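Local coordinates for protein siderophore biosynthesis lipase/esterase, putative (Aspergillus fumigatus, PDB 6GUP) that hydrolyses the ester bonds of the fungal siderophore fusarinine C, releasing fusarinine and iron, but leaves triacetylfusarinine C uncut, at residues I161-V166 against H327-D332; D294-L299 against S319-N324. All blocks are in the same frame, centred on the assembly; numbering follows the deposited sequence.

Contact 1: I161-V166 against H327-D332; sequences IMQAPV and HALSND
Gln163 reaches across to the backbone of His327 and donates from NE2 to His327 O at 3.2 Å. The N-H...O angle of 171° makes the bond nearly straight, and the acceptor lies almost in the amide plane of Gln163. A bend at chi2 (-87°) helps bring the amide end nearer to 327-332, at which the CB bond is not aimed. The same NE2 has Leu329 CD1 at 3.5 Å, the two side chains running past each other in opposite senses. OE1 of the same buried amide is hydrogen-bonded to His122 and Tyr54, so it has two partners.

The imidazole of His327 meets Val166 CG2 at its edge, in the ring plane, with CG2 3.7 Å from CE1. Ala164 CB approaches ND1 to 3.8 Å, while Ala164 O lies oblique to the ring, 3.5 Å from CE1. ND1 bonds to Asp286 and NE2 to Ser123, a geometry consistent with the Ser-His-Asp triad of an alpha/beta-hydrolase; the Gln163 bond holds the backbone carbonyl of that histidine.

Strand 159-163 runs inside the sheet between strands 117-122 and 278-283, and helix 335-353 packs on Gln163 and Leu329 through Leu341.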
loop_
_atom_site.group_PDB
_atom_site.type_symbol
_atom_site.label_atom_id
_atom_site.label_comp_id
_atom_site.label_asym_id
_atom_site.label_seq_id
_atom_site.Cartn_x
_atom_site.Cartn_y
_atom_site.Cartn_z
ATOM N N ILE A 161 19.921 8.528 -7.223
ATOM C CA ILE A 161 20.301 8.932 -5.868
ATOM C C ILE A 161 19.956 7.795 -4.903
ATOM O O ILE A 161 18.898 7.175 -5.022
ATOM C CB ILE A 161 19.587 10.238 -5.429
ATOM C CG1 ILE A 161 19.881 11.381 -6.413
ATOM C CG2 ILE A 161 20.023 10.650 -4.024
ATOM C CD1 ILE A 161 18.952 12.570 -6.283
ATOM N N MET A 162 20.857 7.525 -3.958
ATOM C CA MET A 162 20.612 6.563 -2.881
ATOM C C MET A 162 20.853 7.250 -1.541
ATOM O O MET A 162 21.978 7.645 -1.235
ATOM C CB MET A 162 21.522 5.340 -3.021
ATOM C CG MET A 162 21.385 4.615 -4.351
ATOM S SD MET A 162 21.985 2.911 -4.315
ATOM C CE MET A 162 23.755 3.151 -4.224
ATOM N N GLN A 163 19.789 7.400 -0.756
ATOM C CA GLN A 163 19.850 8.073 0.540
ATOM C C GLN A 163 19.858 7.031 1.655
ATOM O O GLN A 163 18.918 6.242 1.775
ATOM C CB GLN A 163 18.658 9.020 0.691
ATOM C CG GLN A 163 18.702 9.912 1.926
ATOM C CD GLN A 163 18.112 9.268 3.172
ATOM O OE1 GLN A 163 17.073 8.613 3.115
ATOM N NE2 GLN A 163 18.772 9.462 4.307
ATOM N N ALA A 164 20.920 7.045 2.462
ATOM C CA ALA A 164 21.125 6.080 3.545
ATOM C C ALA A 164 20.977 4.607 3.109
ATOM O O ALA A 164 20.172 3.868 3.686
ATOM C CB ALA A 164 20.198 6.401 4.715
ATOM N N PRO A 165 21.741 4.183 2.076
ATOM C CA PRO A 165 21.756 2.760 1.720
ATOM C C PRO A 165 22.524 1.963 2.773
ATOM O O PRO A 165 23.756 2.011 2.820
ATOM C CB PRO A 165 22.468 2.738 0.363
ATOM C CG PRO A 165 23.326 3.950 0.367
ATOM C CD PRO A 165 22.606 4.981 1.185
ATOM N N VAL A 166 21.779 1.247 3.611
ATOM C CA VAL A 166 22.308 0.623 4.819
ATOM C C VAL A 166 22.007 -0.875 4.790
ATOM O O VAL A 166 20.913 -1.290 4.402
ATOM C CB VAL A 166 21.693 1.292 6.073
ATOM C CG1 VAL A 166 21.945 0.484 7.341
ATOM C CG2 VAL A 166 22.245 2.704 6.230
ATOM N N HIS A 327 19.318 8.229 10.324
ATOM C CA HIS A 327 18.959 7.369 9.190
ATOM C C HIS A 327 17.840 7.959 8.328
ATOM O O HIS A 327 17.992 8.089 7.112
ATOM C CB HIS A 327 18.548 5.978 9.678
ATOM C CG HIS A 327 18.260 5.015 8.568
ATOM N ND1 HIS A 327 19.253 4.457 7.792
ATOM C CD2 HIS A 327 17.090 4.526 8.093
ATOM C CE1 HIS A 327 18.708 3.658 6.892
ATOM N NE2 HIS A 327 17.396 3.681 7.053
ATOM N N ALA A 328 16.730 8.309 8.975
ATOM C CA ALA A 328 15.556 8.871 8.298
ATOM C C ALA A 328 15.392 10.386 8.486
ATOM O O ALA A 328 14.486 10.973 7.895
ATOM C CB ALA A 328 14.301 8.146 8.761
ATOM N N LEU A 329 16.256 11.014 9.292
ATOM C CA LEU A 329 16.207 12.463 9.551
ATOM C C LEU A 329 14.834 12.900 10.104
ATOM O O LEU A 329 14.314 13.962 9.751
ATOM C CB LEU A 329 16.590 13.261 8.288
ATOM C CG LEU A 329 17.978 13.008 7.670
ATOM C CD1 LEU A 329 18.020 11.760 6.794
ATOM C CD2 LEU A 329 18.425 14.218 6.858
ATOM N N SER A 330 14.273 12.073 10.988
ATOM C CA SER A 330 12.879 12.212 11.443
ATOM C C SER A 330 12.658 13.268 12.527
ATOM O O SER A 330 11.585 13.870 12.591
ATOM C CB SER A 330 12.360 10.871 11.972
ATOM O OG SER A 330 12.614 9.818 11.060
ATOM N N ASN A 331 13.665 13.486 13.371
ATOM C CA ASN A 331 13.499 14.256 14.612
ATOM C C ASN A 331 13.289 15.755 14.385
ATOM O O ASN A 331 13.423 16.260 13.268
ATOM C CB ASN A 331 14.718 14.070 15.534
ATOM C CG ASN A 331 15.014 12.613 15.848
ATOM O OD1 ASN A 331 14.117 11.769 15.866
ATOM N ND2 ASN A 331 16.283 12.313 16.102
ATOM N N ASP A 332 12.962 16.448 15.474
ATOM C CA ASP A 332 12.984 17.914 15.525
ATOM C C ASP A 332 14.440 18.400 15.574
ATOM O O ASP A 332 14.768 19.473 15.060
ATOM C CB ASP A 332 12.203 18.420 16.742
ATOM C CG ASP A 332 10.726 18.047 16.692
ATOM O OD1 ASP A 332 10.171 17.678 17.748
ATOM O OD2 ASP A 332 10.121 18.116 15.600
#

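Contact 2: D294-L299 against S319-N324; sequences DKDTLL and SGIIPN
Ile321 lays its CD1 methyl against the first turn of helix 295-307, 3.6 Å from Lys295 CB. The contact belongs to a beta-alpha-beta unit of the alpha/beta-hydrolase fold, in which this helix links strand 278-283 to the edge strand 320-322. The axes of 295-299 and 320-322 approach to 9.1 Å at 141° between their N-to-C directions, oblique but nearer antiparallel than parallel.

The same methyl also meets the carboxylate of Asp296, whose side chain crosses that of Ile321 at about a right angle; Asp296 OD1 lies 3.3 Å from Ile321 CD1. Deeper in, Leu299 CD1 packs on Ile321 CG1 at 3.8 Å and reaches the backbone at Gly320 CA, 3.7 Å away. Leu299 also touches Val280 and Phe282 of the neighbouring strand, which extends this apolar layer over the sheet.

Beyond CG the chain of Lys295 is extended, and NZ bonds to the carbonyl oxygens of Ser283 and Gly284, tying the start of the helix to the end of strand 278-283. Asp294 holds the N-cap position: its OD1 accepts weak bonds from two backbone amides, 3.2 Å from Asp296 N and 3.4 Å from Thr297 N, the second much the straighter with an N-H...O angle of 169°.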
loop_
_atom_site.group_PDB
_atom_site.type_symbol
_atom_site.label_atom_id
_atom_site.label_comp_id
_atom_site.label_asym_id
_atom_site.label_seq_id
_atom_site.Cartn_x
_atom_site.Cartn_y
_atom_site.Cartn_z
ATOM N N ASP A 294 33.694 1.734 8.909
ATOM C CA ASP A 294 34.252 2.987 8.398
ATOM C C ASP A 294 33.416 3.408 7.184
ATOM O O ASP A 294 33.503 2.791 6.120
ATOM C CB ASP A 294 35.732 2.806 8.025
ATOM C CG ASP A 294 36.469 4.130 7.834
ATOM O OD1 ASP A 294 35.841 5.147 7.468
ATOM O OD2 ASP A 294 37.701 4.148 8.042
ATOM N N LYS A 295 32.611 4.455 7.355
ATOM C CA LYS A 295 31.708 4.936 6.297
ATOM C C LYS A 295 32.454 5.555 5.109
ATOM O O LYS A 295 31.988 5.470 3.971
ATOM C CB LYS A 295 30.718 5.962 6.856
ATOM C CG LYS A 295 29.777 5.422 7.920
ATOM C CD LYS A 295 28.875 6.525 8.448
ATOM C CE LYS A 295 28.171 6.112 9.727
ATOM N NZ LYS A 295 27.422 7.255 10.312
ATOM N N ASP A 296 33.600 6.179 5.386
ATOM C CA ASP A 296 34.427 6.811 4.351
ATOM C C ASP A 296 35.090 5.773 3.449
ATOM O O ASP A 296 35.121 5.937 2.227
ATOM C CB ASP A 296 35.494 7.707 4.986
ATOM C CG ASP A 296 34.897 8.893 5.712
ATOM O OD1 ASP A 296 34.318 9.770 5.040
ATOM O OD2 ASP A 296 35.010 8.954 6.955
ATOM N N THR A 297 35.628 4.718 4.062
ATOM C CA THR A 297 36.156 3.566 3.327
ATOM C C THR A 297 35.063 2.930 2.469
ATOM O O THR A 297 35.304 2.596 1.312
ATOM C CB THR A 297 36.752 2.503 4.278
ATOM O OG1 THR A 297 37.758 3.108 5.099
ATOM C CG2 THR A 297 37.380 1.337 3.503
ATOM N N LEU A 298 33.866 2.783 3.037
ATOM C CA LEU A 298 32.738 2.166 2.334
ATOM C C LEU A 298 32.343 2.933 1.065
ATOM O O LEU A 298 32.133 2.320 0.018
ATOM C CB LEU A 298 31.530 2.024 3.272
ATOM C CG LEU A 298 30.305 1.258 2.759
ATOM C CD1 LEU A 298 30.683 -0.138 2.291
ATOM C CD2 LEU A 298 29.245 1.186 3.848
ATOM N N LEU A 299 32.261 4.263 1.159
ATOM C CA LEU A 299 31.939 5.111 -0.006
ATOM C C LEU A 299 33.014 5.074 -1.097
ATOM O O LEU A 299 32.682 5.040 -2.284
ATOM C CB LEU A 299 31.682 6.574 0.403
ATOM C CG LEU A 299 30.346 6.937 1.061
ATOM C CD1 LEU A 299 30.282 8.434 1.327
ATOM C CD2 LEU A 299 29.149 6.503 0.224
ATOM N N SER A 319 28.792 12.937 -3.711
ATOM C CA SER A 319 28.420 11.934 -2.712
ATOM C C SER A 319 29.235 12.124 -1.439
ATOM O O SER A 319 30.394 12.545 -1.487
ATOM C CB SER A 319 28.682 10.523 -3.237
ATOM O OG SER A 319 27.971 10.277 -4.434
ATOM N N GLY A 320 28.628 11.800 -0.304
ATOM C CA GLY A 320 29.296 11.972 0.975
ATOM C C GLY A 320 28.445 11.598 2.167
ATOM O O GLY A 320 27.446 10.884 2.040
ATOM N N ILE A 321 28.855 12.107 3.324
ATOM C CA ILE A 321 28.278 11.746 4.610
ATOM C C ILE A 321 27.708 13.021 5.230
ATOM O O ILE A 321 28.466 13.902 5.638
ATOM C CB ILE A 321 29.355 11.100 5.515
ATOM C CG1 ILE A 321 29.905 9.827 4.851
ATOM C CG2 ILE A 321 28.789 10.760 6.888
ATOM C CD1 ILE A 321 31.134 9.246 5.515
ATOM N N ILE A 322 26.376 13.105 5.300
ATOM C CA ILE A 322 25.684 14.304 5.793
ATOM C C ILE A 322 25.993 14.454 7.290
ATOM O O ILE A 322 25.694 13.538 8.059
ATOM C CB ILE A 322 24.141 14.236 5.608
ATOM C CG1 ILE A 322 23.727 13.957 4.146
ATOM C CG2 ILE A 322 23.484 15.527 6.092
ATOM C CD1 ILE A 322 24.076 15.031 3.137
ATOM N N PRO A 323 26.600 15.593 7.708
ATOM C CA PRO A 323 26.933 15.766 9.134
ATOM C C PRO A 323 25.714 15.747 10.062
ATOM O O PRO A 323 24.708 16.394 9.767
ATOM C CB PRO A 323 27.609 17.145 9.183
ATOM C CG PRO A 323 28.057 17.419 7.796
ATOM C CD PRO A 323 27.089 16.722 6.893
ATOM N N ASN A 324 25.814 14.978 11.149
ATOM C CA ASN A 324 24.781 14.890 12.200
ATOM C C ASN A 324 23.425 14.298 11.771
ATOM O O ASN A 324 22.482 14.305 12.567
ATOM C CB ASN A 324 24.556 16.262 12.865
ATOM C CG ASN A 324 25.849 16.924 13.308
ATOM O OD1 ASN A 324 26.094 18.092 13.007
ATOM N ND2 ASN A 324 26.685 16.180 14.024
#

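Contacts 1 and 2 sit about 12 Å apart, centre to centre, and both reach the same mixed sheet. Strand 278-283 lies between strand 159-163 of contact 1 and strand 320-322 of contact 2. Along the chain contact 2 is nested within the loop closed by contact 1, its second segment leading almost directly into 327-332. Contact 1, whose centre is about 10 Å from that of the chain, supplies the histidine of the probable triad; contact 2 is nearer the surface, its centre about 17 Å out. Asp286, the likely acid of the triad, relates them: it is touched by Val166 of contact 1 and by Lys295 of contact 2.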